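Local coordinates for protein ribonuclease T2 (PDB 3T0O) that cleaves single-stranded RNA, preferentially between purine and uridine residues, and so degrades microbial RNA for sensing by TLR8 in innate immunity, at residues K11-T22 against T171-K181; P34-G42 against R70-H78. All coordinates share one frame; numbering follows the deposited sequence.

Contact 1 of 2, residues K11-T22 against T171-K181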
loop_
_atom_site.group_PDB
_atom_site.type_symbol
_atom_site.label_atom_id
_atom_site.label_comp_id
_atom_site.label_asym_id
_atom_site.label_seq_id
_atom_site.Cartn_x
_atom_site.Cartn_y
_atom_site.Cartn_z
ATOM N N LYS A 11 14.290 -10.094 5.349
ATOM C CA LYS A 11 15.285 -9.114 5.745
ATOM C C LYS A 11 14.777 -7.698 5.869
ATOM O O LYS A 11 15.316 -6.922 6.626
ATOM C CB LYS A 11 16.527 -9.129 4.850
ATOM C CG LYS A 11 17.448 -10.316 5.143
ATOM C CD LYS A 11 17.911 -10.905 3.838
ATOM C CE LYS A 11 19.037 -11.914 4.005
ATOM N NZ LYS A 11 20.367 -11.308 3.678
ATOM N N LYS A 12 13.769 -7.366 5.095
ATOM C CA LYS A 12 13.194 -6.015 5.178
ATOM C C LYS A 12 11.697 -6.063 5.032
ATOM O O LYS A 12 11.086 -7.035 4.552
ATOM C CB LYS A 12 13.785 -5.092 4.080
ATOM C CG LYS A 12 13.276 -5.497 2.726
ATOM C CD LYS A 12 14.131 -4.840 1.628
ATOM C CE LYS A 12 13.629 -5.296 0.280
ATOM N NZ LYS A 12 14.409 -6.479 -0.123
ATOM N N LEU A 13 11.082 -4.944 5.379
ATOM C CA LEU A 13 9.663 -4.791 5.216
ATOM C C LEU A 13 9.380 -3.930 3.993
ATOM O O LEU A 13 10.206 -3.100 3.651
ATOM C CB LEU A 13 9.082 -4.100 6.465
ATOM C CG LEU A 13 9.101 -5.027 7.677
ATOM C CD1 LEU A 13 8.995 -4.161 8.949
ATOM C CD2 LEU A 13 7.925 -6.045 7.520
ATOM N N ILE A 14 8.208 -4.103 3.383
ATOM C CA ILE A 14 7.809 -3.225 2.280
ATOM C C ILE A 14 6.471 -2.600 2.621
ATOM O O ILE A 14 5.494 -3.343 2.856
ATOM C CB ILE A 14 7.716 -4.035 0.989
ATOM C CG1 ILE A 14 8.991 -4.767 0.667
ATOM C CG2 ILE A 14 7.412 -3.046 -0.207
ATOM C CD1 ILE A 14 8.767 -5.871 -0.419
ATOM N N MET A 15 6.424 -1.261 2.754
ATOM C CA MET A 15 5.146 -0.597 2.984
ATOM C C MET A 15 4.561 -0.354 1.597
ATOM O O MET A 15 5.152 0.333 0.784
ATOM C CB MET A 15 5.318 0.731 3.701
ATOM C CG MET A 15 4.039 1.581 3.676
ATOM S SD MET A 15 2.596 0.820 4.512
ATOM C CE MET A 15 1.444 2.162 4.644
ATOM N N VAL A 16 3.389 -0.929 1.325
ATOM C CA VAL A 16 2.818 -0.951 -0.015
ATOM C C VAL A 16 1.561 -0.132 0.048
ATOM O O VAL A 16 0.650 -0.397 0.870
ATOM C CB VAL A 16 2.435 -2.398 -0.349
ATOM C CG1 VAL A 16 1.867 -2.410 -1.796
ATOM C CG2 VAL A 16 3.706 -3.249 -0.210
ATOM N N GLN A 17 1.447 0.912 -0.799
ATOM C CA GLN A 17 0.272 1.764 -0.834
ATOM C C GLN A 17 -0.209 1.774 -2.293
ATOM O O GLN A 17 0.591 1.648 -3.202
ATOM C CB GLN A 17 0.661 3.174 -0.423
ATOM C CG GLN A 17 1.059 3.218 1.051
ATOM C CD GLN A 17 1.544 4.567 1.481
ATOM O OE1 GLN A 17 2.777 4.849 1.476
ATOM N NE2 GLN A 17 0.648 5.424 1.759
ATOM N N HIS A 18 -1.509 1.882 -2.460
ATOM C CA HIS A 18 -2.075 1.802 -3.817
ATOM C C HIS A 18 -3.124 2.854 -4.060
ATOM O O HIS A 18 -3.627 3.452 -3.141
ATOM C CB HIS A 18 -2.499 0.371 -4.182
ATOM C CG HIS A 18 -3.490 -0.240 -3.217
ATOM N ND1 HIS A 18 -3.756 -1.594 -3.281
ATOM C CD2 HIS A 18 -4.196 0.262 -2.182
ATOM C CE1 HIS A 18 -4.675 -1.872 -2.368
ATOM N NE2 HIS A 18 -4.899 -0.790 -1.639
ATOM N N TRP A 19 -3.387 3.085 -5.349
ATOM C CA TRP A 19 -4.265 4.138 -5.796
ATOM C C TRP A 19 -5.568 3.502 -6.177
ATOM O O TRP A 19 -5.644 2.793 -7.155
ATOM C CB TRP A 19 -3.596 4.822 -6.984
ATOM C CG TRP A 19 -4.401 5.963 -7.500
ATOM C CD1 TRP A 19 -4.972 6.104 -8.782
ATOM C CD2 TRP A 19 -4.739 7.163 -6.791
ATOM N NE1 TRP A 19 -5.617 7.324 -8.864
ATOM C CE2 TRP A 19 -5.508 7.977 -7.668
ATOM C CE3 TRP A 19 -4.444 7.637 -5.509
ATOM C CZ2 TRP A 19 -5.999 9.239 -7.295
ATOM C CZ3 TRP A 19 -4.950 8.877 -5.128
ATOM C CH2 TRP A 19 -5.746 9.646 -5.993
ATOM N N PRO A 20 -6.605 3.723 -5.380
ATOM C CA PRO A 20 -7.860 3.007 -5.609
ATOM C C PRO A 20 -8.430 3.123 -6.991
ATOM O O PRO A 20 -8.872 2.151 -7.573
ATOM C CB PRO A 20 -8.817 3.674 -4.598
ATOM C CG PRO A 20 -7.926 3.884 -3.371
ATOM C CD PRO A 20 -6.610 4.438 -4.093
ATOM N N GLU A 21 -8.403 4.273 -7.601
ATOM C CA GLU A 21 -9.005 4.337 -8.938
ATOM C C GLU A 21 -8.307 3.439 -9.947
ATOM O O GLU A 21 -8.975 2.927 -10.876
ATOM C CB GLU A 21 -8.946 5.788 -9.392
ATOM C CG GLU A 21 -9.419 6.042 -10.861
ATOM C CD GLU A 21 -10.825 5.567 -11.141
ATOM O OE1 GLU A 21 -11.626 5.627 -10.218
ATOM O OE2 GLU A 21 -11.138 5.225 -12.331
ATOM N N THR A 22 -7.007 3.252 -9.730
ATOM C CA THR A 22 -6.347 2.273 -10.590
ATOM C C THR A 22 -6.611 0.835 -10.249
ATOM O O THR A 22 -6.906 0.018 -11.167
ATOM C CB THR A 22 -4.868 2.495 -10.563
ATOM O OG1 THR A 22 -4.623 3.809 -11.058
ATOM C CG2 THR A 22 -4.098 1.497 -11.450
ATOM N N THR A 171 -0.955 2.889 -16.270
ATOM C CA THR A 171 -1.621 3.630 -15.233
ATOM C C THR A 171 -0.958 3.346 -13.886
ATOM O O THR A 171 -0.816 2.177 -13.517
ATOM C CB THR A 171 -3.038 3.153 -15.167
ATOM O OG1 THR A 171 -3.610 3.201 -16.497
ATOM C CG2 THR A 171 -3.802 4.092 -14.222
ATOM N N ILE A 172 -0.553 4.396 -13.159
ATOM C CA ILE A 172 0.115 4.154 -11.851
ATOM C C ILE A 172 -0.872 3.568 -10.888
ATOM O O ILE A 172 -1.977 4.076 -10.774
ATOM C CB ILE A 172 0.803 5.410 -11.333
ATOM C CG1 ILE A 172 1.631 5.060 -10.071
ATOM C CG2 ILE A 172 -0.228 6.529 -10.917
ATOM C CD1 ILE A 172 2.450 6.290 -9.568
ATOM N N GLY A 173 -0.406 2.557 -10.148
ATOM C CA GLY A 173 -1.293 1.816 -9.221
ATOM C C GLY A 173 -0.713 1.686 -7.830
ATOM O O GLY A 173 -1.493 1.588 -6.917
ATOM N N GLN A 174 0.619 1.591 -7.707
ATOM C CA GLN A 174 1.129 1.137 -6.370
ATOM C C GLN A 174 2.506 1.708 -6.141
ATOM O O GLN A 174 3.298 1.752 -7.068
ATOM C CB GLN A 174 1.084 -0.411 -6.347
ATOM C CG GLN A 174 1.543 -0.992 -4.994
ATOM C CD GLN A 174 0.977 -2.428 -4.893
ATOM O OE1 GLN A 174 -0.132 -2.576 -4.418
ATOM N NE2 GLN A 174 1.775 -3.387 -5.238
ATOM N N ILE A 175 2.756 2.176 -4.914
ATOM C CA ILE A 175 4.062 2.738 -4.570
ATOM C C ILE A 175 4.542 2.003 -3.358
ATOM O O ILE A 175 3.789 1.847 -2.378
ATOM C CB ILE A 175 3.913 4.189 -4.319
ATOM C CG1 ILE A 175 3.573 4.933 -5.652
ATOM C CG2 ILE A 175 5.180 4.745 -3.578
ATOM C CD1 ILE A 175 3.263 6.457 -5.437
ATOM N N GLU A 176 5.733 1.483 -3.450
ATOM C CA GLU A 176 6.335 0.635 -2.370
ATOM C C GLU A 176 7.527 1.358 -1.822
ATOM O O GLU A 176 8.349 1.882 -2.562
ATOM C CB GLU A 176 6.755 -0.732 -2.865
ATOM C CG GLU A 176 5.511 -1.423 -3.486
ATOM C CD GLU A 176 5.796 -2.807 -3.873
ATOM O OE1 GLU A 176 6.957 -3.155 -3.966
ATOM O OE2 GLU A 176 4.832 -3.542 -4.137
ATOM N N LEU A 177 7.641 1.377 -0.488
ATOM C CA LEU A 177 8.808 1.992 0.196
ATOM C C LEU A 177 9.311 0.912 1.152
ATOM O O LEU A 177 8.550 0.351 1.950
ATOM C CB LEU A 177 8.417 3.226 1.008
ATOM C CG LEU A 177 7.988 4.426 0.115
ATOM C CD1 LEU A 177 7.108 5.406 0.899
ATOM C CD2 LEU A 177 9.285 5.067 -0.407
ATOM N N CYS A 178 10.607 0.637 1.081
ATOM C CA CYS A 178 11.160 -0.392 1.965
ATOM C C CYS A 178 11.515 0.214 3.319
ATOM O O CYS A 178 11.878 1.379 3.442
ATOM C CB CYS A 178 12.368 -1.043 1.338
ATOM S SG CYS A 178 11.760 -2.130 -0.016
ATOM N N LEU A 179 11.416 -0.634 4.340
ATOM C CA LEU A 179 11.570 -0.197 5.743
ATOM C C LEU A 179 12.397 -1.204 6.491
ATOM O O LEU A 179 12.363 -2.411 6.210
ATOM C CB LEU A 179 10.191 -0.074 6.451
ATOM C CG LEU A 179 9.210 0.882 5.810
ATOM C CD1 LEU A 179 7.868 0.724 6.536
ATOM C CD2 LEU A 179 9.682 2.303 5.918
ATOM N N THR A 180 13.171 -0.727 7.447
ATOM C CA THR A 180 14.064 -1.658 8.167
ATOM C C THR A 180 13.264 -2.612 9.023
ATOM O O THR A 180 12.183 -2.312 9.480
ATOM C CB THR A 180 15.075 -0.940 9.043
ATOM O OG1 THR A 180 14.363 -0.195 10.069
ATOM C CG2 THR A 180 15.963 -0.021 8.149
ATOM N N LYS A 181 13.825 -3.788 9.267
ATOM C CA LYS A 181 13.073 -4.819 9.921
ATOM C C LYS A 181 12.728 -4.456 11.349
ATOM O O LYS A 181 11.582 -4.535 11.786
ATOM C CB LYS A 181 13.953 -6.074 9.874
ATOM C CG LYS A 181 13.501 -7.241 10.670
ATOM C CD LYS A 181 14.211 -8.472 10.017
ATOM C CE LYS A 181 13.518 -9.755 10.240
ATOM N NZ LYS A 181 14.441 -10.902 10.034
HETATM O O HOH W 1 15.962 -4.284 7.177
HETATM O O HOH W 2 -2.749 -3.064 -5.353
#
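From Leu13 to His18 the strand 12-18 pairs antiparallel with 171-180, the short axes 4.5 Å apart at closest and their directions 149° apart; Leu13, Met15 and Gln17 each exchange two backbone hydrogen bonds with Leu179, Leu177 and Ile175 respectively, and Trp19 N donates to Gly173 O. On the face carrying Ile14, Val16 and His18, the Val16 methyl CG1 presses on the Gln174 amide, 3.2 Å from its CD. With chi1 at -178°, Gln174 leaves the strand extended and passes obliquely over the valine; its OE1 accepts from a water shared with His18 ND1 and from His41, the predicted active-site histidine. These are central strands of the RNase T2 alpha/beta fold, and a classic beta bulge at Gly173 and Gln174, opposite Gln159, lies beside that site. Further along, Ile14 CG2 lies 3.6 Å from Glu176 CB, while Cys178 SG, disulfide-bonded to Cys189, packs on Ile14 CG1 and lies 3.7 Å from CE of Lys12, whose ammonium pairs with Asp46. The opposite face holds Leu13, Met15, Gln17 and Leu179, the last three touching helix 107-121, with Leu179 CD1 against Met15 CB. Past the strand, Thr22 OG1 donates to Ile172 O at 2.7 Å, tilted 29° from the carbonyl plane.

Contact 2 of 2, residues P34-G42 against R70-H78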
loop_
_atom_site.group_PDB
_atom_site.type_symbol
_atom_site.label_atom_id
_atom_site.label_comp_id
_atom_site.label_asym_id
_atom_site.label_seq_id
_atom_site.Cartn_x
_atom_site.Cartn_y
_atom_site.Cartn_z
ATOM N N PRO A 34 -14.223 5.332 -5.577
ATOM C CA PRO A 34 -12.888 5.037 -5.045
ATOM C C PRO A 34 -12.401 6.218 -4.220
ATOM O O PRO A 34 -12.553 7.393 -4.643
ATOM C CB PRO A 34 -12.050 4.856 -6.287
ATOM C CG PRO A 34 -13.082 4.375 -7.358
ATOM C CD PRO A 34 -14.301 5.115 -7.028
ATOM N N PRO A 35 -11.832 5.942 -3.034
ATOM C CA PRO A 35 -11.184 7.079 -2.312
ATOM C C PRO A 35 -10.218 7.859 -3.202
ATOM O O PRO A 35 -9.453 7.265 -3.965
ATOM C CB PRO A 35 -10.356 6.348 -1.228
ATOM C CG PRO A 35 -11.122 5.089 -0.980
ATOM C CD PRO A 35 -11.626 4.662 -2.337
ATOM N N ASP A 36 -10.194 9.179 -3.013
ATOM C CA ASP A 36 -9.324 10.005 -3.791
ATOM C C ASP A 36 -7.972 10.230 -3.100
ATOM O O ASP A 36 -7.304 11.308 -3.246
ATOM C CB ASP A 36 -10.022 11.343 -4.082
ATOM C CG ASP A 36 -10.254 12.154 -2.840
ATOM O OD1 ASP A 36 -10.709 13.332 -2.954
ATOM O OD2 ASP A 36 -10.032 11.648 -1.725
ATOM N N TYR A 37 -7.461 9.164 -2.487
ATOM C CA TYR A 37 -6.135 9.240 -1.858
ATOM C C TYR A 37 -5.529 7.857 -1.838
ATOM O O TYR A 37 -6.254 6.873 -1.968
ATOM C CB TYR A 37 -6.254 9.758 -0.410
ATOM C CG TYR A 37 -7.302 9.118 0.445
ATOM C CD1 TYR A 37 -6.998 8.005 1.244
ATOM C CD2 TYR A 37 -8.553 9.675 0.529
ATOM C CE1 TYR A 37 -7.931 7.456 2.097
ATOM C CE2 TYR A 37 -9.504 9.065 1.351
ATOM C CZ TYR A 37 -9.162 7.946 2.072
ATOM O OH TYR A 37 -10.148 7.458 2.969
ATOM N N TRP A 38 -4.219 7.792 -1.806
ATOM C CA TRP A 38 -3.514 6.541 -1.682
ATOM C C TRP A 38 -3.809 5.902 -0.384
ATOM O O TRP A 38 -3.866 6.572 0.656
ATOM C CB TRP A 38 -1.989 6.803 -1.725
ATOM C CG TRP A 38 -1.581 7.273 -3.117
ATOM C CD1 TRP A 38 -1.699 8.579 -3.631
ATOM C CD2 TRP A 38 -1.027 6.472 -4.156
ATOM N NE1 TRP A 38 -1.286 8.574 -4.955
ATOM C CE2 TRP A 38 -0.842 7.319 -5.294
ATOM C CE3 TRP A 38 -0.654 5.120 -4.243
ATOM C CZ2 TRP A 38 -0.344 6.851 -6.503
ATOM C CZ3 TRP A 38 -0.118 4.646 -5.444
ATOM C CH2 TRP A 38 0.052 5.528 -6.563
ATOM N N THR A 39 -4.059 4.586 -0.444
ATOM C CA THR A 39 -4.378 3.846 0.793
ATOM C C THR A 39 -3.417 2.679 0.974
ATOM O O THR A 39 -2.584 2.359 0.109
ATOM C CB THR A 39 -5.833 3.230 0.721
ATOM O OG1 THR A 39 -5.905 2.410 -0.463
ATOM C CG2 THR A 39 -6.819 4.362 0.580
ATOM N N ILE A 40 -3.500 2.045 2.171
ATOM C CA ILE A 40 -2.617 0.956 2.502
ATOM C C ILE A 40 -3.002 -0.319 1.807
ATOM O O ILE A 40 -4.161 -0.755 1.890
ATOM C CB ILE A 40 -2.664 0.688 4.006
ATOM C CG1 ILE A 40 -2.263 1.962 4.754
ATOM C CG2 ILE A 40 -1.723 -0.492 4.299
ATOM C CD1 ILE A 40 -2.532 1.840 6.285
ATOM N N HIS A 41 -2.069 -0.914 1.083
ATOM C CA HIS A 41 -2.240 -2.288 0.664
ATOM C C HIS A 41 -1.741 -3.223 1.763
ATOM O O HIS A 41 -2.512 -4.051 2.282
ATOM C CB HIS A 41 -1.494 -2.490 -0.602
ATOM C CG HIS A 41 -1.827 -3.794 -1.227
ATOM N ND1 HIS A 41 -1.447 -4.104 -2.512
ATOM C CD2 HIS A 41 -2.515 -4.857 -0.755
ATOM C CE1 HIS A 41 -1.859 -5.327 -2.807
ATOM N NE2 HIS A 41 -2.522 -5.812 -1.771
ATOM N N GLY A 42 -0.485 -3.054 2.202
ATOM C CA GLY A 42 -0.076 -3.791 3.370
ATOM C C GLY A 42 1.373 -3.490 3.723
ATOM O O GLY A 42 2.031 -2.686 3.079
ATOM N N ARG A 70 -10.810 1.252 8.239
ATOM C CA ARG A 70 -11.754 1.516 7.163
ATOM C C ARG A 70 -11.351 2.684 6.304
ATOM O O ARG A 70 -11.594 2.665 5.078
ATOM C CB ARG A 70 -13.184 1.729 7.717
ATOM C CG ARG A 70 -13.708 0.416 8.365
ATOM C CD ARG A 70 -15.158 0.572 8.898
ATOM N NE ARG A 70 -15.285 1.664 9.833
ATOM C CZ ARG A 70 -15.499 1.516 11.139
ATOM N NH1 ARG A 70 -15.580 0.302 11.682
ATOM N NH2 ARG A 70 -15.597 2.598 11.893
ATOM N N ALA A 71 -10.799 3.743 6.939
ATOM C CA ALA A 71 -10.462 4.956 6.171
ATOM C C ALA A 71 -9.191 4.785 5.346
ATOM O O ALA A 71 -9.136 5.230 4.210
ATOM C CB ALA A 71 -10.233 6.101 7.098
ATOM N N TYR A 72 -8.220 4.093 5.927
ATOM C CA TYR A 72 -6.895 4.109 5.307
ATOM C C TYR A 72 -6.540 2.762 4.770
ATOM O O TYR A 72 -5.542 2.660 4.011
ATOM C CB TYR A 72 -5.838 4.470 6.416
ATOM C CG TYR A 72 -6.006 5.820 7.052
ATOM C CD1 TYR A 72 -6.556 6.850 6.359
ATOM C CD2 TYR A 72 -5.640 5.982 8.371
ATOM C CE1 TYR A 72 -6.745 8.128 7.001
ATOM C CE2 TYR A 72 -5.835 7.204 9.022
ATOM C CZ TYR A 72 -6.382 8.247 8.310
ATOM O OH TYR A 72 -6.527 9.497 8.951
ATOM N N TRP A 73 -7.268 1.715 5.133
ATOM C CA TRP A 73 -6.911 0.372 4.672
ATOM C C TRP A 73 -8.155 -0.291 4.068
ATOM O O TRP A 73 -8.453 -1.455 4.302
ATOM C CB TRP A 73 -6.345 -0.405 5.849
ATOM C CG TRP A 73 -5.391 -1.501 5.475
ATOM C CD1 TRP A 73 -5.413 -2.304 4.364
ATOM C CD2 TRP A 73 -4.330 -1.971 6.313
ATOM N NE1 TRP A 73 -4.345 -3.227 4.422
ATOM C CE2 TRP A 73 -3.690 -3.034 5.626
ATOM C CE3 TRP A 73 -3.816 -1.523 7.550
ATOM C CZ2 TRP A 73 -2.530 -3.722 6.193
ATOM C CZ3 TRP A 73 -2.681 -2.203 8.076
ATOM C CH2 TRP A 73 -2.069 -3.242 7.380
ATOM N N PRO A 74 -8.857 0.413 3.187
ATOM C CA PRO A 74 -10.074 -0.191 2.637
ATOM C C PRO A 74 -9.783 -1.259 1.602
ATOM O O PRO A 74 -8.665 -1.320 1.069
ATOM C CB PRO A 74 -10.741 0.989 1.879
ATOM C CG PRO A 74 -9.554 1.858 1.416
ATOM C CD PRO A 74 -8.634 1.798 2.675
ATOM N N ASP A 75 -10.782 -2.114 1.353
ATOM C CA ASP A 75 -10.612 -3.156 0.360
ATOM C C ASP A 75 -10.916 -2.621 -0.996
ATOM O O ASP A 75 -12.052 -2.502 -1.385
ATOM C CB ASP A 75 -11.512 -4.320 0.700
ATOM C CG ASP A 75 -11.401 -5.455 -0.299
ATOM O OD1 ASP A 75 -10.656 -5.302 -1.288
ATOM O OD2 ASP A 75 -12.089 -6.497 -0.100
ATOM N N VAL A 76 -9.866 -2.235 -1.697
ATOM C CA VAL A 76 -10.025 -1.664 -3.045
ATOM C C VAL A 76 -9.449 -2.548 -4.108
ATOM O O VAL A 76 -9.224 -2.066 -5.237
ATOM C CB VAL A 76 -9.418 -0.241 -3.089
ATOM C CG1 VAL A 76 -10.219 0.672 -2.149
ATOM C CG2 VAL A 76 -7.915 -0.247 -2.742
ATOM N N ILE A 77 -9.337 -3.843 -3.807
ATOM C CA ILE A 77 -8.936 -4.798 -4.864
ATOM C C ILE A 77 -10.131 -5.666 -5.143
ATOM O O ILE A 77 -10.707 -5.532 -6.226
ATOM C CB ILE A 77 -7.756 -5.571 -4.390
ATOM C CG1 ILE A 77 -6.555 -4.601 -4.276
ATOM C CG2 ILE A 77 -7.451 -6.650 -5.446
ATOM C CD1 ILE A 77 -5.376 -5.154 -3.630
ATOM N N HIS A 78 -10.554 -6.533 -4.224
ATOM C CA HIS A 78 -11.762 -7.284 -4.496
ATOM C C HIS A 78 -13.034 -6.628 -4.044
ATOM O O HIS A 78 -14.142 -7.005 -4.506
ATOM C CB HIS A 78 -11.764 -8.607 -3.803
ATOM C CG HIS A 78 -10.714 -9.523 -4.321
ATOM N ND1 HIS A 78 -10.599 -9.853 -5.659
ATOM C CD2 HIS A 78 -9.694 -10.132 -3.680
ATOM C CE1 HIS A 78 -9.531 -10.630 -5.813
ATOM N NE2 HIS A 78 -8.976 -10.829 -4.631
HETATM O O HOH W 3 -6.447 -0.028 0.681
#
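The indole of Trp73 takes the methyl CG2 of Ile40 on one face, 3.6 Å from the centroid of the five-membered ring and 17° off its normal, a CH-pi contact. Ile40 CG2 stands anti to the backbone N, which directs it over the ring while CD1 extends toward Trp73 CE3. The indole NE1 donates to His41 O at 2.9 Å, but the bond is bent, 134° at the hydrogen, and reaches the oxygen from above the carbonyl plane. The imidazole of His41 carries Ile77 CD1 over one face, 3.8 Å from its centroid, and stacks with the ring of His18. At the edge of the Tyr37 ring, in its plane, sits Ala71 O, which accepts from the phenol OH at 2.7 Å; one face of this ring is touched near its rim by Pro35 CB.

The segments thus join strand 39-45, which carries a classic beta bulge at His41 and Gly42 opposite Val16, to the end of helix 66-72 and the turn after it. Ile40 N donates to Tyr72 O, 2.8 Å away, in a nearly straight bond. Thr39 crosses the Pro74 ring, its CB 3.7 Å from Pro74 CD, and its hydroxyl donates to a water that itself donates to Ile40 O and Pro74 O. Beyond, Asp75 OD1 accepts from Ile77 N in an Asx turn, which shapes the chain where Ile77 meets the histidine.

His41 is predicted to be catalytic, and Glu90 and His94, assigned by similarity and prediction, lie close to Gly42. The bent Trp73 bond holds the backbone of His41, while Ile77 CD1 over one face, the His18 stack and the ND1 bond to Gln174 OE1 would limit the ring's rotation, consistent with a precisely oriented active-site imidazole.

Overall arrangement
Near the N terminus, strand 12-18 and the short helix after it form the first half of contact 1. The chain then runs through 34-42 into strand 39-45, which pairs with the other side of strand 12-18, and returns at the end of helix 66-72 and the turn after it to close contact 2, a loop of 27 residues. Only after four further helices does strand 171-180 complete contact 1, so contact 2 nests within its loop of 148 residues. The centres lie about 12 Å apart, and the contacts touch around His41, the predicted active-site residue, where Val16 O accepts a probable hydrogen bond from His41 N. Contact 1 pairs two strands within the sheet; contact 2 ties strand 39-45 to helix 66-72.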